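Local coordinates for methylmalonyl-CoA carboxyltransferase 5S subunit (Propionibacterium freudenreichii subsp. shermanii, PDB 1RQB), which transfers a carboxyl group from the biotin of the 1.3S subunit to pyruvate, forming oxaloacetate, with one cobalt ion per subunit, at residues 428-433 / 449-454; 114-119 / 421-426; 22-27 / 278-283; 237-242 / 270-275. One frame throughout, in Å; residues are numbered along the deposited sequence.

Contact 1 of 4, residues 428-433 / 449-454; sequences PEWEKQ and DVLTYA
Val450 lies on one face of the Trp430 indole: its CG1 methyl stands over the six-membered ring, 3.8 Å from the ring centroid and 20° off the normal, in a CH-pi contact. At the ring edge, near its plane, Leu451 brings its CD2 methyl to 3.8 Å from Trp430 CZ3. CG of Trp430 is anti to the backbone N (chi1 -176°), and the far, benzene end of the indole enters the contact. The second flat group is the Tyr453 ring: Gln433 OE1 approaches it obliquely, 3.4 Å from Tyr453 CD2, the two side chains crossing at about a right angle with amide and ring planes 56° apart. The Ala454 methyl lies over a face of the same amide, its CB 3.9 Å from Gln433 CD. The amide is held from both ends. Gln433 NE2 donates to Glu429 OE2 over 3.0 Å, linking the first helical turn back to its N-cap residue, while a water donates to both Gln433 OE1 (2.7 Å) and Tyr453 O. This gives an apolar layer around Trp430 and a hydrated polar layer around Gln433. The contact pairs helices 430-437 and 447-455 in the conserved carboxylase domain, away from the annotated sites. Helix 116-128 adjoins both sides, through Val118 on Glu429 and Phe122 on Leu451; Glu436 takes the Tyr453 hydroxyl, and helix 460-466 lies against Tyr453 through Ala460.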
loop_
_atom_site.group_PDB
_atom_site.type_symbol
_atom_site.label_atom_id
_atom_site.label_comp_id
_atom_site.label_asym_id
_atom_site.label_seq_id
_atom_site.Cartn_x
_atom_site.Cartn_y
_atom_site.Cartn_z
ATOM N N PRO A 428 3.809 -41.419 24.708
ATOM C CA PRO A 428 3.705 -41.816 23.297
ATOM C C PRO A 428 2.213 -41.846 22.954
ATOM O O PRO A 428 1.394 -42.210 23.795
ATOM C CB PRO A 428 4.343 -43.200 23.289
ATOM C CG PRO A 428 5.428 -43.055 24.341
ATOM C CD PRO A 428 4.712 -42.318 25.453
ATOM N N GLU A 429 1.848 -41.465 21.732
ATOM C CA GLU A 429 0.423 -41.426 21.372
ATOM C C GLU A 429 0.182 -41.913 19.941
ATOM O O GLU A 429 -0.968 -42.044 19.521
ATOM C CB GLU A 429 -0.099 -39.985 21.520
ATOM C CG GLU A 429 0.645 -38.931 20.663
ATOM C CD GLU A 429 0.034 -37.522 20.751
ATOM O OE1 GLU A 429 0.634 -36.615 21.375
ATOM O OE2 GLU A 429 -1.061 -37.318 20.187
ATOM N N TRP A 430 1.236 -42.203 19.187
ATOM C CA TRP A 430 1.049 -42.609 17.786
ATOM C C TRP A 430 0.164 -43.851 17.654
ATOM O O TRP A 430 -0.756 -43.869 16.837
ATOM C CB TRP A 430 2.391 -42.850 17.089
ATOM C CG TRP A 430 2.226 -43.179 15.625
ATOM C CD1 TRP A 430 2.358 -44.404 15.037
ATOM C CD2 TRP A 430 1.858 -42.268 14.574
ATOM N NE1 TRP A 430 2.098 -44.314 13.688
ATOM C CE2 TRP A 430 1.788 -43.014 13.378
ATOM C CE3 TRP A 430 1.583 -40.894 14.530
ATOM C CZ2 TRP A 430 1.453 -42.432 12.144
ATOM C CZ3 TRP A 430 1.247 -40.312 13.300
ATOM C CH2 TRP A 430 1.187 -41.083 12.128
ATOM N N GLU A 431 0.433 -44.900 18.428
ATOM C CA GLU A 431 -0.378 -46.123 18.332
ATOM C C GLU A 431 -1.851 -45.836 18.632
ATOM O O GLU A 431 -2.734 -46.344 17.943
ATOM C CB GLU A 431 0.155 -47.214 19.269
ATOM C CG GLU A 431 1.018 -48.297 18.602
ATOM C CD GLU A 431 1.922 -47.798 17.479
ATOM O OE1 GLU A 431 2.784 -46.926 17.731
ATOM O OE2 GLU A 431 1.774 -48.296 16.339
ATOM N N LYS A 432 -2.120 -45.022 19.645
ATOM C CA LYS A 432 -3.500 -44.675 20.015
ATOM C C LYS A 432 -4.175 -43.896 18.883
ATOM O O LYS A 432 -5.341 -44.128 18.564
ATOM C CB LYS A 432 -3.499 -43.829 21.290
ATOM C CG LYS A 432 -4.866 -43.301 21.708
ATOM C CD LYS A 432 -4.740 -42.373 22.920
ATOM C CE LYS A 432 -6.077 -41.755 23.323
ATOM N NZ LYS A 432 -7.078 -42.777 23.743
ATOM N N GLN A 433 -3.448 -42.952 18.290
ATOM C CA GLN A 433 -4.002 -42.141 17.196
ATOM C C GLN A 433 -4.300 -43.039 15.994
ATOM O O GLN A 433 -5.363 -42.938 15.383
ATOM C CB GLN A 433 -3.008 -41.052 16.766
ATOM C CG GLN A 433 -2.690 -39.989 17.821
ATOM C CD GLN A 433 -3.872 -39.098 18.136
ATOM O OE1 GLN A 433 -4.873 -39.100 17.421
ATOM N NE2 GLN A 433 -3.758 -38.318 19.203
ATOM N N ASP A 449 -2.963 -39.769 6.790
ATOM C CA ASP A 449 -4.347 -39.730 7.285
ATOM C C ASP A 449 -4.364 -39.801 8.814
ATOM O O ASP A 449 -5.218 -39.189 9.453
ATOM C CB ASP A 449 -5.163 -40.883 6.683
ATOM C CG ASP A 449 -6.061 -40.433 5.527
ATOM O OD1 ASP A 449 -5.738 -39.429 4.845
ATOM O OD2 ASP A 449 -7.089 -41.107 5.289
ATOM N N VAL A 450 -3.443 -40.556 9.413
ATOM C CA VAL A 450 -3.392 -40.608 10.882
ATOM C C VAL A 450 -3.016 -39.217 11.397
ATOM O O VAL A 450 -3.541 -38.746 12.404
ATOM C CB VAL A 450 -2.353 -41.656 11.383
ATOM C CG1 VAL A 450 -2.261 -41.629 12.908
ATOM C CG2 VAL A 450 -2.759 -43.061 10.908
ATOM N N LEU A 451 -2.113 -38.547 10.686
ATOM C CA LEU A 451 -1.708 -37.189 11.077
ATOM C C LEU A 451 -2.916 -36.256 10.973
ATOM O O LEU A 451 -3.151 -35.422 11.847
ATOM C CB LEU A 451 -0.569 -36.692 10.177
ATOM C CG LEU A 451 0.760 -37.386 10.462
ATOM C CD1 LEU A 451 1.744 -37.159 9.336
ATOM C CD2 LEU A 451 1.321 -36.866 11.789
ATOM N N THR A 452 -3.704 -36.403 9.912
ATOM C CA THR A 452 -4.879 -35.533 9.769
ATOM C C THR A 452 -5.799 -35.725 10.976
ATOM O O THR A 452 -6.339 -34.763 11.521
ATOM C CB THR A 452 -5.652 -35.830 8.466
ATOM O OG1 THR A 452 -4.836 -35.471 7.349
ATOM C CG2 THR A 452 -6.952 -35.018 8.403
ATOM N N TYR A 453 -5.962 -36.971 11.403
ATOM C CA TYR A 453 -6.825 -37.266 12.555
ATOM C C TYR A 453 -6.210 -36.709 13.841
ATOM O O TYR A 453 -6.911 -36.157 14.687
ATOM C CB TYR A 453 -7.026 -38.775 12.704
ATOM C CG TYR A 453 -7.816 -39.136 13.929
ATOM C CD1 TYR A 453 -9.183 -38.876 14.000
ATOM C CD2 TYR A 453 -7.184 -39.682 15.054
ATOM C CE1 TYR A 453 -9.910 -39.143 15.168
ATOM C CE2 TYR A 453 -7.902 -39.955 16.225
ATOM C CZ TYR A 453 -9.261 -39.680 16.271
ATOM O OH TYR A 453 -9.971 -39.926 17.423
ATOM N N ALA A 454 -4.899 -36.846 14.000
ATOM C CA ALA A 454 -4.240 -36.352 15.218
ATOM C C ALA A 454 -4.312 -34.825 15.299
ATOM O O ALA A 454 -4.467 -34.256 16.379
ATOM C CB ALA A 454 -2.771 -36.809 15.236
HETATM O O HOH W 1 -5.323 -35.212 18.864
HETATM O O HOH W 2 -6.815 -37.230 17.534
#

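Contact 2 of 4, residues 114-119 / 421-426; sequences YNDEVV and RPADLL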
loop_
_atom_site.group_PDB
_atom_site.type_symbol
_atom_site.label_atom_id
_atom_site.label_comp_id
_atom_site.label_asym_id
_atom_site.label_seq_id
_atom_site.Cartn_x
_atom_site.Cartn_y
_atom_site.Cartn_z
ATOM N N TYR A 114 2.208 -31.814 20.840
ATOM C CA TYR A 114 2.161 -33.265 20.610
ATOM C C TYR A 114 3.442 -33.908 21.146
ATOM O O TYR A 114 4.463 -33.246 21.327
ATOM C CB TYR A 114 2.053 -33.584 19.116
ATOM C CG TYR A 114 0.753 -33.139 18.513
ATOM C CD1 TYR A 114 0.593 -31.838 18.039
ATOM C CD2 TYR A 114 -0.346 -33.992 18.492
ATOM C CE1 TYR A 114 -0.634 -31.398 17.565
ATOM C CE2 TYR A 114 -1.578 -33.562 18.029
ATOM C CZ TYR A 114 -1.717 -32.264 17.569
ATOM O OH TYR A 114 -2.939 -31.821 17.144
ATOM N N ASN A 115 3.355 -35.211 21.400
ATOM C CA ASN A 115 4.528 -35.979 21.839
ATOM C C ASN A 115 5.554 -35.919 20.706
ATOM O O ASN A 115 5.195 -35.816 19.533
ATOM C CB ASN A 115 4.118 -37.431 22.147
ATOM C CG ASN A 115 5.308 -38.364 22.288
ATOM O OD1 ASN A 115 5.831 -38.862 21.294
ATOM N ND2 ASN A 115 5.749 -38.602 23.526
ATOM N N ASP A 116 6.828 -35.979 21.068
ATOM C CA ASP A 116 7.941 -35.886 20.112
ATOM C C ASP A 116 7.789 -36.833 18.918
ATOM O O ASP A 116 8.194 -36.484 17.810
ATOM C CB ASP A 116 9.280 -36.157 20.815
ATOM C CG ASP A 116 9.757 -34.969 21.664
ATOM O OD1 ASP A 116 9.256 -33.835 21.461
ATOM O OD2 ASP A 116 10.651 -35.163 22.526
ATOM N N GLU A 117 7.215 -38.018 19.114
ATOM C CA GLU A 117 7.102 -38.984 18.011
ATOM C C GLU A 117 6.148 -38.483 16.925
ATOM O O GLU A 117 6.337 -38.783 15.747
ATOM C CB GLU A 117 6.606 -40.346 18.504
ATOM C CG GLU A 117 5.147 -40.352 18.917
ATOM C CD GLU A 117 4.704 -41.667 19.537
ATOM O OE1 GLU A 117 5.306 -42.725 19.239
ATOM O OE2 GLU A 117 3.733 -41.633 20.313
ATOM N N VAL A 118 5.099 -37.763 17.307
ATOM C CA VAL A 118 4.160 -37.244 16.301
ATOM C C VAL A 118 4.861 -36.161 15.476
ATOM O O VAL A 118 4.695 -36.080 14.259
ATOM C CB VAL A 118 2.904 -36.640 16.953
ATOM C CG1 VAL A 118 1.921 -36.163 15.861
ATOM C CG2 VAL A 118 2.236 -37.675 17.844
ATOM N N VAL A 119 5.651 -35.329 16.146
ATOM C CA VAL A 119 6.397 -34.268 15.453
ATOM C C VAL A 119 7.372 -34.917 14.468
ATOM O O VAL A 119 7.499 -34.486 13.323
ATOM C CB VAL A 119 7.173 -33.391 16.471
ATOM C CG1 VAL A 119 8.048 -32.380 15.748
ATOM C CG2 VAL A 119 6.192 -32.676 17.399
ATOM N N ARG A 421 9.817 -27.779 29.420
ATOM C CA ARG A 421 9.147 -27.953 28.124
ATOM C C ARG A 421 7.937 -28.870 28.317
ATOM O O ARG A 421 8.068 -29.998 28.792
ATOM C CB ARG A 421 10.122 -28.579 27.124
ATOM C CG ARG A 421 9.604 -28.635 25.691
ATOM C CD ARG A 421 10.553 -29.430 24.805
ATOM N NE ARG A 421 10.576 -30.829 25.223
ATOM C CZ ARG A 421 10.466 -31.855 24.388
ATOM N NH1 ARG A 421 10.343 -31.640 23.082
ATOM N NH2 ARG A 421 10.425 -33.098 24.860
ATOM N N PRO A 422 6.739 -28.396 27.939
ATOM C CA PRO A 422 5.505 -29.173 28.076
ATOM C C PRO A 422 5.508 -30.594 27.506
ATOM O O PRO A 422 4.985 -31.514 28.134
ATOM C CB PRO A 422 4.465 -28.290 27.385
ATOM C CG PRO A 422 4.965 -26.913 27.661
ATOM C CD PRO A 422 6.454 -27.032 27.449
ATOM N N ALA A 423 6.113 -30.777 26.336
ATOM C CA ALA A 423 6.116 -32.088 25.671
ATOM C C ALA A 423 6.887 -33.133 26.482
ATOM O O ALA A 423 6.765 -34.327 26.216
ATOM C CB ALA A 423 6.700 -31.971 24.267
ATOM N N ASP A 424 7.696 -32.697 27.441
ATOM C CA ASP A 424 8.447 -33.624 28.301
ATOM C C ASP A 424 7.471 -34.510 29.079
ATOM O O ASP A 424 7.804 -35.624 29.481
ATOM C CB ASP A 424 9.280 -32.850 29.336
ATOM C CG ASP A 424 10.620 -32.384 28.802
ATOM O OD1 ASP A 424 10.786 -32.307 27.564
ATOM O OD2 ASP A 424 11.509 -32.076 29.636
ATOM N N LEU A 425 6.258 -34.008 29.293
ATOM C CA LEU A 425 5.254 -34.728 30.091
ATOM C C LEU A 425 4.320 -35.575 29.223
ATOM O O LEU A 425 3.542 -36.364 29.757
ATOM C CB LEU A 425 4.390 -33.727 30.864
ATOM C CG LEU A 425 5.082 -32.661 31.715
ATOM C CD1 LEU A 425 4.026 -31.722 32.280
ATOM C CD2 LEU A 425 5.866 -33.312 32.834
ATOM N N LEU A 426 4.383 -35.430 27.904
ATOM C CA LEU A 426 3.450 -36.152 27.026
ATOM C C LEU A 426 3.938 -37.569 26.713
ATOM O O LEU A 426 5.072 -37.778 26.289
ATOM C CB LEU A 426 3.244 -35.380 25.722
ATOM C CG LEU A 426 2.722 -33.952 25.885
ATOM C CD1 LEU A 426 2.715 -33.260 24.537
ATOM C CD2 LEU A 426 1.324 -33.978 26.471
HETATM O O HOH W 3 7.455 -35.689 23.850
#
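Asp116 OD1 receives Arg421 NH1 at 2.9 Å on its syn lone pair and also accepts a hydrogen bond from Gln106 NE2, so two side chains grip this oxygen. It belongs to a salt-bridge network of Asp116, Arg421 and Asp424 at the start of helix 116-128. The bridge to Asp116 is bidentate and end-on: Arg421 NH2 reaches Asp116 OD2 at 3.1 Å, 26° out of the carboxylate plane on the syn side. The two groups meet tip to tip, their planes 41° apart. Arg421 also holds Asp424 side-on, NE and NH2 both donating to OD1, with the NE bond 2.8 Å long. One guanidinium thus lies between two carboxylates, which probably offsets their mutual repulsion. The Ala423 methyl covers the centre of one guanidinium face.

This network joins helix 116-128, in the pyruvate carboxyltransferase region, to the loop before helix 430-437, in the conserved carboxylase domain. At the N-cap, Asn115 ND2 donates to Leu426 O over 3.0 Å; Leu426 O lies in the amide plane of Asn115, whereas ND2 stands 51° above the carbonyl plane. A water spans the segments from Asp116 N to Ala423 O. Beside these polar links, Leu426 lays its CD1 methyl against the backbone of Tyr114, 3.5 Å from Tyr114 C.

Contact 3 of 4, residues 22-27 / 278-283; sequences PREVGI and TTNLDY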
loop_
_atom_site.group_PDB
_atom_site.type_symbol
_atom_site.label_atom_id
_atom_site.label_comp_id
_atom_site.label_asym_id
_atom_site.label_seq_id
_atom_site.Cartn_x
_atom_site.Cartn_y
_atom_site.Cartn_z
ATOM N N PRO A 22 26.983 -3.954 -2.597
ATOM C CA PRO A 22 26.059 -4.252 -3.696
ATOM C C PRO A 22 25.909 -5.773 -3.760
ATOM O O PRO A 22 26.897 -6.496 -3.646
ATOM C CB PRO A 22 26.786 -3.689 -4.913
ATOM C CG PRO A 22 27.486 -2.470 -4.326
ATOM C CD PRO A 22 28.045 -3.023 -3.033
ATOM N N ARG A 23 24.689 -6.267 -3.954
ATOM C CA ARG A 23 24.493 -7.724 -3.948
ATOM C C ARG A 23 23.068 -8.061 -4.391
ATOM O O ARG A 23 22.210 -7.185 -4.481
ATOM C CB ARG A 23 24.700 -8.227 -2.512
ATOM C CG ARG A 23 23.694 -7.609 -1.524
ATOM C CD ARG A 23 24.083 -7.787 -0.022
ATOM N NE ARG A 23 23.059 -7.178 0.837
ATOM C CZ ARG A 23 21.970 -7.829 1.227
ATOM N NH1 ARG A 23 21.815 -9.082 0.851
ATOM N NH2 ARG A 23 21.007 -7.228 1.934
ATOM N N GLU A 24 22.825 -9.344 -4.651
ATOM C CA GLU A 24 21.476 -9.788 -5.025
ATOM C C GLU A 24 20.727 -10.150 -3.742
ATOM O O GLU A 24 21.284 -10.764 -2.832
ATOM C CB GLU A 24 21.513 -11.023 -5.938
ATOM C CG GLU A 24 22.192 -10.812 -7.268
ATOM C CD GLU A 24 22.127 -12.045 -8.155
ATOM O OE1 GLU A 24 22.473 -11.923 -9.342
ATOM O OE2 GLU A 24 21.735 -13.132 -7.670
ATOM N N VAL A 25 19.471 -9.735 -3.671
ATOM C CA VAL A 25 18.625 -10.043 -2.509
ATOM C C VAL A 25 17.631 -11.120 -2.948
ATOM O O VAL A 25 17.029 -11.011 -4.016
ATOM C CB VAL A 25 17.839 -8.793 -2.049
ATOM C CG1 VAL A 25 17.000 -9.127 -0.815
ATOM C CG2 VAL A 25 18.801 -7.659 -1.742
ATOM N N GLY A 26 17.478 -12.168 -2.149
ATOM C CA GLY A 26 16.545 -13.217 -2.521
ATOM C C GLY A 26 15.116 -12.829 -2.171
ATOM O O GLY A 26 14.884 -12.062 -1.239
ATOM N N ILE A 27 14.155 -13.382 -2.900
ATOM C CA ILE A 27 12.737 -13.086 -2.656
ATOM C C ILE A 27 11.954 -14.389 -2.480
ATOM O O ILE A 27 12.094 -15.316 -3.277
ATOM C CB ILE A 27 12.087 -12.364 -3.850
ATOM C CG1 ILE A 27 12.752 -11.001 -4.071
ATOM C CG2 ILE A 27 10.562 -12.254 -3.624
ATOM C CD1 ILE A 27 12.519 -10.006 -2.980
ATOM N N THR A 278 19.869 -5.745 -6.104
ATOM C CA THR A 278 18.959 -6.204 -7.160
ATOM C C THR A 278 18.413 -7.581 -6.779
ATOM O O THR A 278 18.846 -8.181 -5.796
ATOM C CB THR A 278 19.702 -6.246 -8.522
ATOM O OG1 THR A 278 18.749 -6.382 -9.582
ATOM C CG2 THR A 278 20.690 -7.404 -8.566
ATOM N N THR A 279 17.415 -8.041 -7.523
ATOM C CA THR A 279 16.836 -9.377 -7.322
ATOM C C THR A 279 17.045 -10.139 -8.632
ATOM O O THR A 279 17.394 -9.541 -9.649
ATOM C CB THR A 279 15.315 -9.342 -7.095
ATOM O OG1 THR A 279 14.669 -9.009 -8.330
ATOM C CG2 THR A 279 14.935 -8.320 -6.019
ATOM N N ASN A 280 16.844 -11.445 -8.631
ATOM C CA ASN A 280 17.009 -12.171 -9.898
ATOM C C ASN A 280 15.638 -12.638 -10.388
ATOM O O ASN A 280 15.503 -13.731 -10.936
ATOM C CB ASN A 280 17.964 -13.367 -9.741
ATOM C CG ASN A 280 17.444 -14.415 -8.783
ATOM O OD1 ASN A 280 17.418 -14.201 -7.572
ATOM N ND2 ASN A 280 17.030 -15.564 -9.321
ATOM N N LEU A 281 14.620 -11.803 -10.190
ATOM C CA LEU A 281 13.266 -12.164 -10.633
ATOM C C LEU A 281 13.084 -11.786 -12.105
ATOM O O LEU A 281 13.624 -10.783 -12.572
ATOM C CB LEU A 281 12.202 -11.461 -9.781
ATOM C CG LEU A 281 12.239 -11.807 -8.286
ATOM C CD1 LEU A 281 11.032 -11.208 -7.612
ATOM C CD2 LEU A 281 12.263 -13.322 -8.096
ATOM N N ASP A 282 12.329 -12.615 -12.823
ATOM C CA ASP A 282 12.007 -12.425 -14.246
ATOM C C ASP A 282 10.699 -11.635 -14.314
ATOM O O ASP A 282 9.636 -12.165 -13.995
ATOM C CB ASP A 282 11.829 -13.806 -14.895
ATOM C CG ASP A 282 11.557 -13.736 -16.387
ATOM O OD1 ASP A 282 10.735 -12.903 -16.815
ATOM O OD2 ASP A 282 12.154 -14.543 -17.129
ATOM N N TYR A 283 10.776 -10.363 -14.715
ATOM C CA TYR A 283 9.601 -9.478 -14.752
ATOM C C TYR A 283 8.480 -10.004 -15.650
ATOM O O TYR A 283 7.303 -9.803 -15.352
ATOM C CB TYR A 283 10.008 -8.067 -15.186
ATOM C CG TYR A 283 10.727 -7.304 -14.097
ATOM C CD1 TYR A 283 12.092 -7.055 -14.180
ATOM C CD2 TYR A 283 10.040 -6.841 -12.977
ATOM C CE1 TYR A 283 12.760 -6.358 -13.171
ATOM C CE2 TYR A 283 10.698 -6.145 -11.962
ATOM C CZ TYR A 283 12.055 -5.907 -12.067
ATOM O OH TYR A 283 12.713 -5.215 -11.075
HETATM O O HOH W 4 16.541 -12.470 -6.111
HETATM O O HOH W 5 15.101 -14.648 -5.489
#
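Glu24 and Thr278 form a parallel beta bridge, CA to CA 4.9 Å, flanked by two backbone bonds: Thr278 N to Arg23 O at 3.2 Å and Val25 N to Thr278 O at 2.7 Å. The bridge adds the short strand 277-278 to strand 23-29 of the TIM barrel, which also pairs with strands 63-68 and 248-251. Glu24 CA makes a further CA-H...O contact with Thr278 O. On the bridge pair's face, Glu24 and Thr278 lie side by side and point the same way, Glu24 CG touching Thr278 CG2 at 3.9 Å. Past the bridge one water links the backbones, accepting a hydrogen bond from Asn280 N and lying 2.6 Å from Val25 O; a second accepts from Ile27 N and lies near Asn280 OD1.

The apolar end of the contact is built on Ile27, which also packs on Val249 and Thr251. Thr279 brings CG2 to it obliquely; its OG1, between the backbone N and the carbonyl carbon (chi1 71°), receives a weak bond from Leu281 N. Leu281 crosses Ile27 at about a right angle, its CD1 methyl 3.9 Å from Ile27 CG1 and 4.1 Å from both CB and CG2.

Contact 4 of 4, residues 237-242 / 270-275; sequences SLMKAI and EMLEGT
The CE methyl of selenomethionine Met271 is the main bump: it rests against the side of helix 234-243, 4.0 Å from both CA and CB of Met239. Leu238 CB lies 4.5 Å and Ile242 CD1 4.2 Å from Met271 CE, so the methyl sits in a shallow hollow formed by residues one and three positions apart on the helix surface. The Met271 chain reaches it because it runs extended beyond CG, with chi3 -162° carrying CE away from its own backbone. A second bump, the CD2 methyl of Leu272, fits between the selenium of Met239, at 3.9 Å, and Ile242 CD1, at 4.0 Å.

Met239, also selenomethionine, bends at chi2 (69°) and chi3, and its SE and CE lie beside the leucine methyl. The two selenomethionine side chains slide past each other in opposite directions, whereas Ile242 meets both Met271 and Leu272 tip to tip. The contact joins helix 234-243, which follows strand 223-225, to helix 265-271 and the turn after it, on the outside of the TIM barrel. All five touching residues are buried, and Val236 of the second subunit packs on Met239 and Met271. Tyr277 of the adjoining short strand touches Met239 and Ile242. From Leu272 to Thr275 the chain makes a type II beta turn, Gly274 having positive phi; Leu272 O accepts from both Thr275 N and Thr275 OG1, the latter at 2.7 Å.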
loop_
_atom_site.group_PDB
_atom_site.type_symbol
_atom_site.label_atom_id
_atom_site.label_comp_id
_atom_site.label_asym_id
_atom_site.label_seq_id
_atom_site.Cartn_x
_atom_site.Cartn_y
_atom_site.Cartn_z
ATOM N N SER A 237 10.760 -0.621 5.801
ATOM C CA SER A 237 11.526 -1.495 6.702
ATOM C C SER A 237 12.301 -2.519 5.870
ATOM O O SER A 237 13.443 -2.845 6.190
ATOM C CB SER A 237 10.592 -2.204 7.695
ATOM O OG SER A 237 9.914 -1.241 8.501
ATOM N N LEU A 238 11.684 -3.045 4.812
ATOM C CA LEU A 238 12.380 -3.998 3.933
ATOM C C LEU A 238 13.615 -3.326 3.327
ATOM O O LEU A 238 14.686 -3.926 3.253
ATOM C CB LEU A 238 11.465 -4.465 2.799
ATOM C CG LEU A 238 10.724 -5.789 2.990
ATOM C CD1 LEU A 238 9.926 -5.769 4.253
ATOM C CD2 LEU A 238 9.832 -6.054 1.784
HETATM N N MSE A 239 13.470 -2.083 2.881
HETATM C CA MSE A 239 14.610 -1.369 2.284
HETATM C C MSE A 239 15.718 -1.217 3.331
HETATM O O MSE A 239 16.890 -1.441 3.035
HETATM C CB MSE A 239 14.192 0.019 1.784
HETATM C CG MSE A 239 15.339 0.827 1.165
HETATM SE SE MSE A 239 15.964 0.086 -0.558
HETATM C CE MSE A 239 17.576 -0.748 0.025
ATOM N N LYS A 240 15.358 -0.824 4.552
ATOM C CA LYS A 240 16.349 -0.678 5.630
ATOM C C LYS A 240 16.958 -2.034 5.994
ATOM O O LYS A 240 18.136 -2.117 6.342
ATOM C CB LYS A 240 15.709 -0.036 6.879
ATOM C CG LYS A 240 15.467 1.450 6.700
ATOM C CD LYS A 240 16.801 2.124 6.476
ATOM C CE LYS A 240 16.671 3.601 6.196
ATOM N NZ LYS A 240 17.997 4.140 5.781
ATOM N N ALA A 241 16.160 -3.097 5.916
ATOM C CA ALA A 241 16.681 -4.432 6.241
ATOM C C ALA A 241 17.706 -4.837 5.180
ATOM O O ALA A 241 18.716 -5.471 5.483
ATOM C CB ALA A 241 15.537 -5.459 6.301
ATOM N N ILE A 242 17.451 -4.458 3.936
ATOM C CA ILE A 242 18.384 -4.771 2.845
ATOM C C ILE A 242 19.673 -3.973 3.058
ATOM O O ILE A 242 20.773 -4.485 2.857
ATOM C CB ILE A 242 17.738 -4.453 1.473
ATOM C CG1 ILE A 242 16.650 -5.499 1.187
ATOM C CG2 ILE A 242 18.810 -4.432 0.355
ATOM C CD1 ILE A 242 15.734 -5.144 0.024
ATOM N N GLU A 270 11.322 -3.625 -8.208
ATOM C CA GLU A 270 11.546 -2.385 -8.969
ATOM C C GLU A 270 12.188 -1.273 -8.137
ATOM O O GLU A 270 12.983 -0.492 -8.656
ATOM C CB GLU A 270 10.227 -1.863 -9.544
ATOM C CG GLU A 270 9.589 -2.784 -10.559
ATOM C CD GLU A 270 10.024 -2.500 -11.991
ATOM O OE1 GLU A 270 11.027 -1.775 -12.207
ATOM O OE2 GLU A 270 9.354 -3.015 -12.908
HETATM N N MSE A 271 11.872 -1.193 -6.854
HETATM C CA MSE A 271 12.381 -0.095 -6.019
HETATM C C MSE A 271 13.902 -0.148 -5.849
HETATM O O MSE A 271 14.502 0.846 -5.445
HETATM C CB MSE A 271 11.748 -0.133 -4.629
HETATM C CG MSE A 271 12.242 -1.273 -3.747
HETATM SE SE MSE A 271 11.422 -1.315 -1.945
HETATM C CE MSE A 271 12.688 -2.460 -1.017
ATOM N N LEU A 272 14.547 -1.272 -6.149
ATOM C CA LEU A 272 15.997 -1.380 -5.923
ATOM C C LEU A 272 16.843 -0.839 -7.080
ATOM O O LEU A 272 18.061 -0.733 -6.943
ATOM C CB LEU A 272 16.382 -2.848 -5.685
ATOM C CG LEU A 272 15.746 -3.517 -4.467
ATOM C CD1 LEU A 272 16.197 -4.986 -4.387
ATOM C CD2 LEU A 272 16.153 -2.759 -3.213
ATOM N N GLU A 273 16.230 -0.474 -8.204
ATOM C CA GLU A 273 17.001 -0.033 -9.376
ATOM C C GLU A 273 17.920 1.147 -9.056
ATOM O O GLU A 273 17.481 2.188 -8.568
ATOM C CB GLU A 273 16.067 0.325 -10.540
ATOM C CG GLU A 273 16.809 0.789 -11.792
ATOM C CD GLU A 273 15.899 0.945 -13.008
ATOM O OE1 GLU A 273 14.702 1.255 -12.826
ATOM O OE2 GLU A 273 16.393 0.772 -14.147
ATOM N N GLY A 274 19.207 0.956 -9.351
ATOM C CA GLY A 274 20.220 1.971 -9.116
ATOM C C GLY A 274 20.803 2.093 -7.715
ATOM O O GLY A 274 21.681 2.925 -7.497
ATOM N N THR A 275 20.345 1.278 -6.765
ATOM C CA THR A 275 20.833 1.345 -5.378
ATOM C C THR A 275 22.056 0.445 -5.181
ATOM O O THR A 275 22.716 0.515 -4.145
ATOM C CB THR A 275 19.781 0.809 -4.372
ATOM O OG1 THR A 275 19.537 -0.580 -4.648
ATOM C CG2 THR A 275 18.461 1.587 -4.479
#

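In the fold
Contacts 1 and 2 touch directly, their centres 13 Å apart: Glu117 OE2 probably accepts a hydrogen bond from the backbone N of Trp430, so helix 116-128 serves both. Contacts 3 and 4, centres 10 Å apart, form a second pair, joined by Arg23 NH2 on Ile242 O and by Thr279 packing on Leu272. The pairs lie on opposite sides of the chain's centre, with contact centres 40 to 46 Å apart. The cobalt site, with ligands His226 and His228, is nearer the second pair: the cobalt ion is about 12 Å from the side chain of Leu238 and about 14 Å from that of Ile27.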